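Side-chain contacts in transcriptional regulator (Streptococcus dysgalactiae, PDB 4YV9), which is a quorum-sensing transcription factor that probably binds SHP peptide pheromones and DNA, here in complex with an inhibitory peptide: residues V120-E125 with S152-Y157; Y143-L148 with K178-L183; S195-Y200 with H231-L236. All blocks are in the same frame, centred on the assembly; numbering follows the deposited sequence.

All three contacts lie in the all-helical, TPR-like C-terminal part of the chain. Interactions 1 and 2 interleave in sequence: 120-125, 143-148, 152-157 and 178-183 follow one another, so helix 142-151 runs from one contact toward the other. Their centres are 19 Å apart, and I155 CD1 lies 3.7 Å from L148 CD1. Interaction 3 comes later and takes up the far end of helix 179-197, whose start belongs to interaction 2; these two do not touch, their nearest atoms being about 12 Å apart. Interactions 1 and 3, with centres 23 Å apart, meet where Y157 stacks on Y200 and its OH probably bonds S195 OG. Together they tie successive helices of the domain to one another.

Interaction 1 (V120-E125 with S152-Y157); sequences VEPSEE and SRFINY
F154 presents its ring to P122 and E121. The segment 152-157 starts with S152, whose OG bonds L148 O in the preceding helix and whose carbonyl accepts I155 N, forming a tight 3-10 turn. R153 next sends its guanidinium back beside the aromatic ring, with F154 CE2 3.8 Å above the guanidinium plane and offset toward its rim, while NH2 makes weak hydrogen bonds to A111 O and S114 OG. F154 itself, CG anti to the carbonyl carbon (chi1 -61°), aims its ring at the other loop. P122 CD sits over the middle of one face, 3.7 Å from the ring centroid and only 4° off the normal, a CH-pi contact; P122 CG meets F154 CG at 3.8 Å. E121 approaches the rim instead: its CD is 3.7 Å from F154 CE1, with OE2 near the ring plane and the carboxylate turned 70° against the ring. I155 then turns inward onto V127 and T131 of helix 124-136. On the first segment, S123 OG caps a backbone N in the first turn of that helix and E126 OE1 bonds S123 N, a capping box. Two interhelical loops are thus joined by a proline-aromatic CH-pi contact at the ends of stacked helices, within a TPR-like helical repeat domain.

Interaction 2 (Y143-L148 with K178-L183); sequences YEIILL and KTNKTL
Within the TPR-like helical domain, I145 and I146 of helix 142-151 pack on N180 and L183 in the first turns of helix 179-197. The two helices run nearly side by side in the same direction; the axes of the two segments approach to 10.6 Å and cross at 24°. No hydrogen bond links the two segments; the contact is buried and rests on aliphatic carbon. I145 divides its two branches between two partners: CG2, opposite the backbone N about CA-CB, meets L183 CB at 3.9 Å, whereas the CG1 arm, set by chi1 of -63° and extended at chi2, carries CD1 to N180 CB at 3.9 Å. The same methyl lies 4.0 Å from N180 CG, at the root of the amide. I146 joins from one side, its CD1, at the end of the longer branch, 4.2 Å from L183 CD1. Both I146 and L183 also pack on an apolar side chain of the bound peptide, so this pair lines part of the site occupied by the bound peptide. The second subunit also reaches this region, K16 NZ of that subunit forming a salt bridge with E144 OE2. N180 is used at both ends: CB and CG lie against I145 CD1, while ND2 donates a hydrogen bond to E61 OE2 of the second subunit.

Interaction 3 (S195-Y200 with H231-L236); sequences SIDYSY and HGYYKL
Helix 179-197 brings its last turn against helix 221-236 at I196 and Y234, whose CA atoms are 6.0 Å apart, and then ends in a Schellman motif, S199 taking positive phi while Y200 N bonds S195 O and S199 N bonds I196 O. I196 is the apolar wedge, its side chain pointing between two neighbouring tyrosines. CG2 lies over one face of the Y233 ring, 3.4 Å from Y233 CE2, a snug fit. The other branch runs across Y234: I196 CD1 stops 3.5 Å from Y234 CB, and CG1 lies at the edge of the Y234 ring, near its plane. The phenol of Y233 then goes on to D197. Y233 OH donates a hydrogen bond of 2.9 Å to D197 OD1 and meets that oxygen almost in line with its C-O bond; OD1 lies in the ring plane, at its edge, close enough to touch Y233 CE2 at 3.5 Å. The carboxylate is turned 66° against the ring. With CG trans to the backbone N (chi1 175°), the Y233 ring reaches toward 195-200, and one tyrosine gives a face to I196 and its hydroxyl to D197. This pins the phenol end beside the carboxylate and probably limits rotation of the D197 group. Just beyond the contact, K237 NZ bonds I196 O, placing a positive charge at the C-terminal end of helix 179-197. No strand is present: Y234 packs on S204 and I208 of helix 201-215, while Y233 touches M247 of helix 242-256 and meets H269 of helix 260-273 edge-to-face.

Interaction 1 (V120-E125 with S152-Y157)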
loop_
_atom_site.group_PDB
_atom_site.type_symbol
_atom_site.label_atom_id
_atom_site.label_comp_id
_atom_site.label_asym_id
_atom_site.label_seq_id
_atom_site.Cartn_x
_atom_site.Cartn_y
_atom_site.Cartn_z
ATOM N N VAL B 120 -22.808 -12.032 -22.619
ATOM C CA VAL B 120 -22.893 -12.493 -21.236
ATOM C C VAL B 120 -23.005 -11.311 -20.262
ATOM O O VAL B 120 -22.135 -10.462 -20.227
ATOM C CB VAL B 120 -21.663 -13.341 -20.836
ATOM C CG1 VAL B 120 -21.771 -13.757 -19.370
ATOM C CG2 VAL B 120 -21.525 -14.559 -21.734
ATOM N N GLU B 121 -24.079 -11.263 -19.478
ATOM C CA GLU B 121 -24.210 -10.262 -18.412
ATOM C C GLU B 121 -24.769 -10.910 -17.154
ATOM O O GLU B 121 -25.555 -11.856 -17.242
ATOM C CB GLU B 121 -25.126 -9.113 -18.838
ATOM C CG GLU B 121 -24.639 -8.307 -20.018
ATOM C CD GLU B 121 -25.537 -7.131 -20.307
ATOM O OE1 GLU B 121 -26.684 -7.131 -19.813
ATOM O OE2 GLU B 121 -25.095 -6.206 -21.024
ATOM N N PRO B 122 -24.386 -10.399 -15.978
ATOM C CA PRO B 122 -25.051 -10.944 -14.793
ATOM C C PRO B 122 -26.517 -10.559 -14.827
ATOM O O PRO B 122 -26.833 -9.473 -15.307
ATOM C CB PRO B 122 -24.311 -10.279 -13.618
ATOM C CG PRO B 122 -23.718 -9.039 -14.189
ATOM C CD PRO B 122 -23.407 -9.348 -15.643
ATOM N N SER B 123 -27.398 -11.446 -14.376
ATOM C CA SER B 123 -28.825 -11.133 -14.321
ATOM C C SER B 123 -29.102 -10.100 -13.228
ATOM O O SER B 123 -28.288 -9.918 -12.313
ATOM C CB SER B 123 -29.644 -12.394 -14.051
ATOM O OG SER B 123 -29.503 -12.773 -12.688
ATOM N N GLU B 124 -30.246 -9.431 -13.325
ATOM C CA GLU B 124 -30.680 -8.520 -12.272
ATOM C C GLU B 124 -30.761 -9.240 -10.937
ATOM O O GLU B 124 -30.402 -8.678 -9.896
ATOM C CB GLU B 124 -32.044 -7.913 -12.604
ATOM C CG GLU B 124 -32.017 -6.802 -13.627
ATOM C CD GLU B 124 -33.383 -6.157 -13.799
ATOM O OE1 GLU B 124 -34.391 -6.788 -13.407
ATOM O OE2 GLU B 124 -33.449 -5.026 -14.324
ATOM N N GLU B 125 -31.228 -10.487 -10.961
ATOM C CA GLU B 125 -31.336 -11.240 -9.721
ATOM C C GLU B 125 -29.962 -11.573 -9.132
ATOM O O GLU B 125 -29.787 -11.522 -7.914
ATOM C CB GLU B 125 -32.156 -12.517 -9.922
ATOM C CG GLU B 125 -32.291 -13.335 -8.641
ATOM C CD GLU B 125 -33.519 -14.231 -8.629
ATOM O OE1 GLU B 125 -33.842 -14.822 -9.682
ATOM O OE2 GLU B 125 -34.168 -14.331 -7.562
ATOM N N SER B 152 -19.973 -2.743 -10.815
ATOM C CA SER B 152 -20.647 -1.440 -10.736
ATOM C C SER B 152 -21.481 -1.101 -11.966
ATOM O O SER B 152 -22.502 -0.414 -11.872
ATOM C CB SER B 152 -19.619 -0.327 -10.499
ATOM O OG SER B 152 -19.122 -0.384 -9.162
ATOM N N ARG B 153 -21.056 -1.574 -13.128
ATOM C CA ARG B 153 -21.795 -1.245 -14.348
ATOM C C ARG B 153 -23.186 -1.870 -14.380
ATOM O O ARG B 153 -24.018 -1.504 -15.211
ATOM C CB ARG B 153 -21.009 -1.675 -15.581
ATOM C CG ARG B 153 -20.164 -0.566 -16.193
ATOM C CD ARG B 153 -19.385 -1.133 -17.347
ATOM N NE ARG B 153 -18.815 -2.403 -16.918
ATOM C CZ ARG B 153 -18.826 -3.520 -17.635
ATOM N NH1 ARG B 153 -19.382 -3.539 -18.852
ATOM N NH2 ARG B 153 -18.281 -4.621 -17.118
ATOM N N PHE B 154 -23.444 -2.818 -13.485
ATOM C CA PHE B 154 -24.727 -3.502 -13.501
ATOM C C PHE B 154 -25.577 -3.205 -12.271
ATOM O O PHE B 154 -26.633 -3.803 -12.093
ATOM C CB PHE B 154 -24.497 -4.999 -13.657
ATOM C CG PHE B 154 -23.806 -5.354 -14.942
ATOM C CD1 PHE B 154 -24.535 -5.493 -16.115
ATOM C CD2 PHE B 154 -22.428 -5.509 -14.985
ATOM C CE1 PHE B 154 -23.904 -5.805 -17.308
ATOM C CE2 PHE B 154 -21.788 -5.821 -16.170
ATOM C CZ PHE B 154 -22.529 -5.971 -17.336
ATOM N N ILE B 155 -25.115 -2.272 -11.439
ATOM C CA ILE B 155 -25.873 -1.801 -10.280
ATOM C C ILE B 155 -26.580 -0.477 -10.594
ATOM O O ILE B 155 -25.967 0.436 -11.154
ATOM C CB ILE B 155 -24.942 -1.629 -9.054
ATOM C CG1 ILE B 155 -24.148 -2.917 -8.826
ATOM C CG2 ILE B 155 -25.745 -1.221 -7.819
ATOM C CD1 ILE B 155 -23.028 -2.834 -7.786
ATOM N N ASN B 156 -27.866 -0.364 -10.258
ATOM C CA ASN B 156 -28.581 0.874 -10.554
ATOM C C ASN B 156 -27.929 2.003 -9.772
ATOM O O ASN B 156 -27.410 1.773 -8.672
ATOM C CB ASN B 156 -30.077 0.753 -10.235
ATOM C CG ASN B 156 -30.352 0.575 -8.756
ATOM O OD1 ASN B 156 -30.159 -0.511 -8.204
ATOM N ND2 ASN B 156 -30.819 1.638 -8.105
ATOM N N TYR B 157 -27.914 3.205 -10.349
ATOM C CA TYR B 157 -27.114 4.295 -9.791
ATOM C C TYR B 157 -27.387 4.551 -8.308
ATOM O O TYR B 157 -26.457 4.776 -7.527
ATOM C CB TYR B 157 -27.332 5.609 -10.554
ATOM C CG TYR B 157 -26.792 6.783 -9.764
ATOM C CD1 TYR B 157 -25.422 7.021 -9.696
ATOM C CD2 TYR B 157 -27.641 7.616 -9.039
ATOM C CE1 TYR B 157 -24.914 8.070 -8.954
ATOM C CE2 TYR B 157 -27.140 8.667 -8.292
ATOM C CZ TYR B 157 -25.774 8.887 -8.252
ATOM O OH TYR B 157 -25.266 9.928 -7.511
#

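Interaction 2 (Y143-L148 with K178-L183)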
loop_
_atom_site.group_PDB
_atom_site.type_symbol
_atom_site.label_atom_id
_atom_site.label_comp_id
_atom_site.label_asym_id
_atom_site.label_seq_id
_atom_site.Cartn_x
_atom_site.Cartn_y
_atom_site.Cartn_z
ATOM N N TYR B 143 -12.203 -8.051 -0.612
ATOM C CA TYR B 143 -13.237 -8.841 -1.309
ATOM C C TYR B 143 -14.444 -8.007 -1.730
ATOM O O TYR B 143 -14.816 -7.969 -2.914
ATOM C CB TYR B 143 -13.695 -9.990 -0.399
ATOM C CG TYR B 143 -14.650 -11.023 -0.990
ATOM C CD1 TYR B 143 -14.265 -11.817 -2.061
ATOM C CD2 TYR B 143 -15.900 -11.258 -0.412
ATOM C CE1 TYR B 143 -15.096 -12.797 -2.556
ATOM C CE2 TYR B 143 -16.743 -12.242 -0.905
ATOM C CZ TYR B 143 -16.332 -13.002 -1.984
ATOM O OH TYR B 143 -17.141 -13.990 -2.500
ATOM N N GLU B 144 -15.057 -7.335 -0.761
ATOM C CA GLU B 144 -16.272 -6.576 -1.033
ATOM C C GLU B 144 -15.984 -5.392 -1.940
ATOM O O GLU B 144 -16.787 -5.069 -2.818
ATOM C CB GLU B 144 -16.921 -6.102 0.279
ATOM C CG GLU B 144 -17.557 -7.217 1.100
ATOM C CD GLU B 144 -16.542 -8.048 1.903
ATOM O OE1 GLU B 144 -15.442 -7.545 2.223
ATOM O OE2 GLU B 144 -16.849 -9.219 2.201
ATOM N N ILE B 145 -14.831 -4.758 -1.742
ATOM C CA ILE B 145 -14.435 -3.606 -2.541
ATOM C C ILE B 145 -14.211 -4.015 -4.002
ATOM O O ILE B 145 -14.665 -3.337 -4.924
ATOM C CB ILE B 145 -13.139 -2.940 -1.973
ATOM C CG1 ILE B 145 -13.378 -2.389 -0.564
ATOM C CG2 ILE B 145 -12.655 -1.818 -2.893
ATOM C CD1 ILE B 145 -12.062 -2.085 0.174
ATOM N N ILE B 146 -13.520 -5.127 -4.214
ATOM C CA ILE B 146 -13.250 -5.592 -5.580
ATOM C C ILE B 146 -14.538 -6.076 -6.271
ATOM O O ILE B 146 -14.757 -5.838 -7.468
ATOM C CB ILE B 146 -12.196 -6.708 -5.574
ATOM C CG1 ILE B 146 -10.845 -6.158 -5.097
ATOM C CG2 ILE B 146 -12.060 -7.358 -6.971
ATOM C CD1 ILE B 146 -10.257 -5.114 -5.997
ATOM N N LEU B 147 -15.400 -6.750 -5.519
ATOM C CA LEU B 147 -16.689 -7.153 -6.064
ATOM C C LEU B 147 -17.473 -5.930 -6.545
ATOM O O LEU B 147 -17.931 -5.893 -7.686
ATOM C CB LEU B 147 -17.492 -7.930 -5.033
ATOM C CG LEU B 147 -17.073 -9.387 -4.822
ATOM C CD1 LEU B 147 -17.802 -9.950 -3.611
ATOM C CD2 LEU B 147 -17.374 -10.220 -6.095
ATOM N N LEU B 148 -17.605 -4.928 -5.681
ATOM C CA LEU B 148 -18.345 -3.721 -6.023
ATOM C C LEU B 148 -17.739 -3.020 -7.224
ATOM O O LEU B 148 -18.453 -2.627 -8.144
ATOM C CB LEU B 148 -18.394 -2.743 -4.841
ATOM C CG LEU B 148 -18.997 -1.370 -5.152
ATOM C CD1 LEU B 148 -20.478 -1.519 -5.384
ATOM C CD2 LEU B 148 -18.737 -0.364 -4.032
ATOM N N LYS B 178 -2.257 0.876 3.257
ATOM C CA LYS B 178 -3.371 1.677 2.779
ATOM C C LYS B 178 -3.949 1.150 1.480
ATOM O O LYS B 178 -4.608 1.877 0.737
ATOM C CB LYS B 178 -2.929 3.123 2.641
ATOM C CG LYS B 178 -2.747 3.736 4.032
ATOM C CD LYS B 178 -1.925 4.969 3.979
ATOM C CE LYS B 178 -1.890 5.640 5.331
ATOM N NZ LYS B 178 -0.913 6.735 5.250
ATOM N N THR B 179 -3.718 -0.134 1.231
ATOM C CA THR B 179 -4.202 -0.762 0.017
ATOM C C THR B 179 -5.704 -0.571 -0.109
ATOM O O THR B 179 -6.171 -0.084 -1.132
ATOM C CB THR B 179 -3.852 -2.254 -0.016
ATOM O OG1 THR B 179 -2.428 -2.391 0.039
ATOM C CG2 THR B 179 -4.352 -2.884 -1.296
ATOM N N ASN B 180 -6.463 -0.914 0.929
ATOM C CA ASN B 180 -7.916 -0.773 0.808
ATOM C C ASN B 180 -8.371 0.685 0.738
ATOM O O ASN B 180 -9.372 0.987 0.103
ATOM C CB ASN B 180 -8.644 -1.470 1.953
ATOM C CG ASN B 180 -8.554 -2.970 1.852
ATOM O OD1 ASN B 180 -8.057 -3.498 0.852
ATOM N ND2 ASN B 180 -9.006 -3.672 2.892
ATOM N N LYS B 181 -7.645 1.578 1.395
ATOM C CA LYS B 181 -8.008 2.993 1.391
ATOM C C LYS B 181 -7.831 3.585 -0.007
ATOM O O LYS B 181 -8.665 4.357 -0.500
ATOM C CB LYS B 181 -7.162 3.754 2.419
ATOM C CG LYS B 181 -7.518 5.220 2.525
ATOM C CD LYS B 181 -6.636 5.935 3.529
ATOM C CE LYS B 181 -7.053 7.396 3.680
ATOM N NZ LYS B 181 -6.317 8.082 4.798
ATOM N N THR B 182 -6.738 3.216 -0.656
ATOM C CA THR B 182 -6.499 3.697 -2.008
ATOM C C THR B 182 -7.591 3.183 -2.960
ATOM O O THR B 182 -8.141 3.951 -3.770
ATOM C CB THR B 182 -5.084 3.292 -2.468
ATOM O OG1 THR B 182 -4.132 4.029 -1.689
ATOM C CG2 THR B 182 -4.858 3.629 -3.922
ATOM N N LEU B 183 -7.949 1.912 -2.831
ATOM C CA LEU B 183 -9.043 1.363 -3.634
ATOM C C LEU B 183 -10.359 2.089 -3.354
ATOM O O LEU B 183 -11.059 2.483 -4.290
ATOM C CB LEU B 183 -9.214 -0.145 -3.392
ATOM C CG LEU B 183 -8.152 -1.052 -4.022
ATOM C CD1 LEU B 183 -8.198 -2.456 -3.453
ATOM C CD2 LEU B 183 -8.344 -1.098 -5.521
#

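Interaction 3 (S195-Y200 with H231-L236)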
loop_
_atom_site.group_PDB
_atom_site.type_symbol
_atom_site.label_atom_id
_atom_site.label_comp_id
_atom_site.label_asym_id
_atom_site.label_seq_id
_atom_site.Cartn_x
_atom_site.Cartn_y
_atom_site.Cartn_z
ATOM N N SER B 195 -22.113 10.494 -10.803
ATOM C CA SER B 195 -22.995 11.452 -10.156
ATOM C C SER B 195 -23.007 12.776 -10.897
ATOM O O SER B 195 -24.054 13.411 -11.039
ATOM C CB SER B 195 -22.567 11.670 -8.704
ATOM O OG SER B 195 -22.842 10.513 -7.942
ATOM N N ILE B 196 -21.837 13.191 -11.361
ATOM C CA ILE B 196 -21.744 14.397 -12.167
ATOM C C ILE B 196 -22.468 14.196 -13.503
ATOM O O ILE B 196 -23.295 15.025 -13.892
ATOM C CB ILE B 196 -20.283 14.800 -12.410
ATOM C CG1 ILE B 196 -19.608 15.162 -11.091
ATOM C CG2 ILE B 196 -20.217 16.001 -13.336
ATOM C CD1 ILE B 196 -18.099 15.204 -11.188
ATOM N N ASP B 197 -22.169 13.086 -14.180
ATOM C CA ASP B 197 -22.791 12.748 -15.466
ATOM C C ASP B 197 -24.306 12.820 -15.407
ATOM O O ASP B 197 -24.944 13.361 -16.298
ATOM C CB ASP B 197 -22.387 11.343 -15.920
ATOM C CG ASP B 197 -20.973 11.279 -16.469
ATOM O OD1 ASP B 197 -20.446 12.335 -16.886
ATOM O OD2 ASP B 197 -20.393 10.169 -16.488
ATOM N N TYR B 198 -24.872 12.264 -14.346
ATOM C CA TYR B 198 -26.312 12.215 -14.163
ATOM C C TYR B 198 -26.844 13.473 -13.474
ATOM O O TYR B 198 -28.034 13.557 -13.164
ATOM C CB TYR B 198 -26.693 10.977 -13.349
ATOM C CG TYR B 198 -26.692 9.674 -14.116
ATOM C CD1 TYR B 198 -26.865 9.652 -15.493
ATOM C CD2 TYR B 198 -26.535 8.458 -13.456
ATOM C CE1 TYR B 198 -26.874 8.456 -16.196
ATOM C CE2 TYR B 198 -26.543 7.260 -14.148
ATOM C CZ TYR B 198 -26.710 7.264 -15.517
ATOM O OH TYR B 198 -26.722 6.075 -16.214
ATOM N N SER B 199 -25.958 14.437 -13.232
ATOM C CA SER B 199 -26.324 15.724 -12.634
ATOM C C SER B 199 -26.909 15.593 -11.222
ATOM O O SER B 199 -27.740 16.405 -10.811
ATOM C CB SER B 199 -27.314 16.475 -13.538
ATOM O OG SER B 199 -26.778 16.687 -14.834
ATOM N N TYR B 200 -26.477 14.570 -10.489
ATOM C CA TYR B 200 -26.811 14.439 -9.076
ATOM C C TYR B 200 -25.813 15.240 -8.247
ATOM O O TYR B 200 -24.872 14.674 -7.689
ATOM C CB TYR B 200 -26.796 12.970 -8.633
ATOM C CG TYR B 200 -27.965 12.159 -9.140
ATOM C CD1 TYR B 200 -29.168 12.123 -8.446
ATOM C CD2 TYR B 200 -27.865 11.422 -10.309
ATOM C CE1 TYR B 200 -30.242 11.378 -8.907
ATOM C CE2 TYR B 200 -28.931 10.673 -10.778
ATOM C CZ TYR B 200 -30.116 10.657 -10.076
ATOM O OH TYR B 200 -31.175 9.914 -10.544
ATOM N N HIS B 231 -13.320 16.867 -10.357
ATOM C CA HIS B 231 -13.862 17.979 -9.595
ATOM C C HIS B 231 -13.958 19.227 -10.481
ATOM O O HIS B 231 -14.930 19.976 -10.409
ATOM C CB HIS B 231 -12.993 18.239 -8.361
ATOM C CG HIS B 231 -13.575 19.233 -7.408
ATOM N ND1 HIS B 231 -12.809 19.924 -6.494
ATOM C CD2 HIS B 231 -14.849 19.652 -7.222
ATOM C CE1 HIS B 231 -13.585 20.732 -5.793
ATOM N NE2 HIS B 231 -14.828 20.583 -6.213
ATOM N N GLY B 232 -12.955 19.437 -11.330
ATOM C CA GLY B 232 -12.996 20.534 -12.282
ATOM C C GLY B 232 -14.201 20.370 -13.186
ATOM O O GLY B 232 -14.886 21.341 -13.524
ATOM N N TYR B 233 -14.465 19.121 -13.558
ATOM C CA TYR B 233 -15.609 18.774 -14.402
ATOM C C TYR B 233 -16.921 19.097 -13.686
ATOM O O TYR B 233 -17.859 19.637 -14.284
ATOM C CB TYR B 233 -15.526 17.294 -14.789
ATOM C CG TYR B 233 -16.696 16.733 -15.571
ATOM C CD1 TYR B 233 -17.225 17.404 -16.667
ATOM C CD2 TYR B 233 -17.244 15.500 -15.228
ATOM C CE1 TYR B 233 -18.286 16.872 -17.387
ATOM C CE2 TYR B 233 -18.296 14.960 -15.940
ATOM C CZ TYR B 233 -18.817 15.649 -17.012
ATOM O OH TYR B 233 -19.869 15.105 -17.708
ATOM N N TYR B 234 -16.973 18.781 -12.397
ATOM C CA TYR B 234 -18.102 19.158 -11.553
ATOM C C TYR B 234 -18.260 20.673 -11.492
ATOM O O TYR B 234 -19.371 21.186 -11.568
ATOM C CB TYR B 234 -17.923 18.584 -10.147
ATOM C CG TYR B 234 -18.801 19.203 -9.085
ATOM C CD1 TYR B 234 -20.109 18.781 -8.909
ATOM C CD2 TYR B 234 -18.311 20.193 -8.246
ATOM C CE1 TYR B 234 -20.903 19.324 -7.936
ATOM C CE2 TYR B 234 -19.102 20.749 -7.259
ATOM C CZ TYR B 234 -20.399 20.309 -7.109
ATOM O OH TYR B 234 -21.201 20.854 -6.135
ATOM N N LYS B 235 -17.139 21.377 -11.352
ATOM C CA LYS B 235 -17.143 22.837 -11.295
ATOM C C LYS B 235 -17.664 23.427 -12.598
ATOM O O LYS B 235 -18.457 24.377 -12.593
ATOM C CB LYS B 235 -15.741 23.381 -11.010
ATOM C CG LYS B 235 -15.214 23.095 -9.618
ATOM C CD LYS B 235 -13.857 23.750 -9.424
ATOM C CE LYS B 235 -13.108 23.136 -8.258
ATOM N NZ LYS B 235 -11.781 23.781 -8.060
ATOM N N LEU B 236 -17.203 22.862 -13.712
ATOM C CA LEU B 236 -17.638 23.311 -15.026
ATOM C C LEU B 236 -19.145 23.168 -15.176
ATOM O O LEU B 236 -19.823 24.113 -15.571
ATOM C CB LEU B 236 -16.925 22.529 -16.133
ATOM C CG LEU B 236 -17.400 22.864 -17.549
ATOM C CD1 LEU B 236 -17.334 24.364 -17.794
ATOM C CD2 LEU B 236 -16.575 22.121 -18.584
#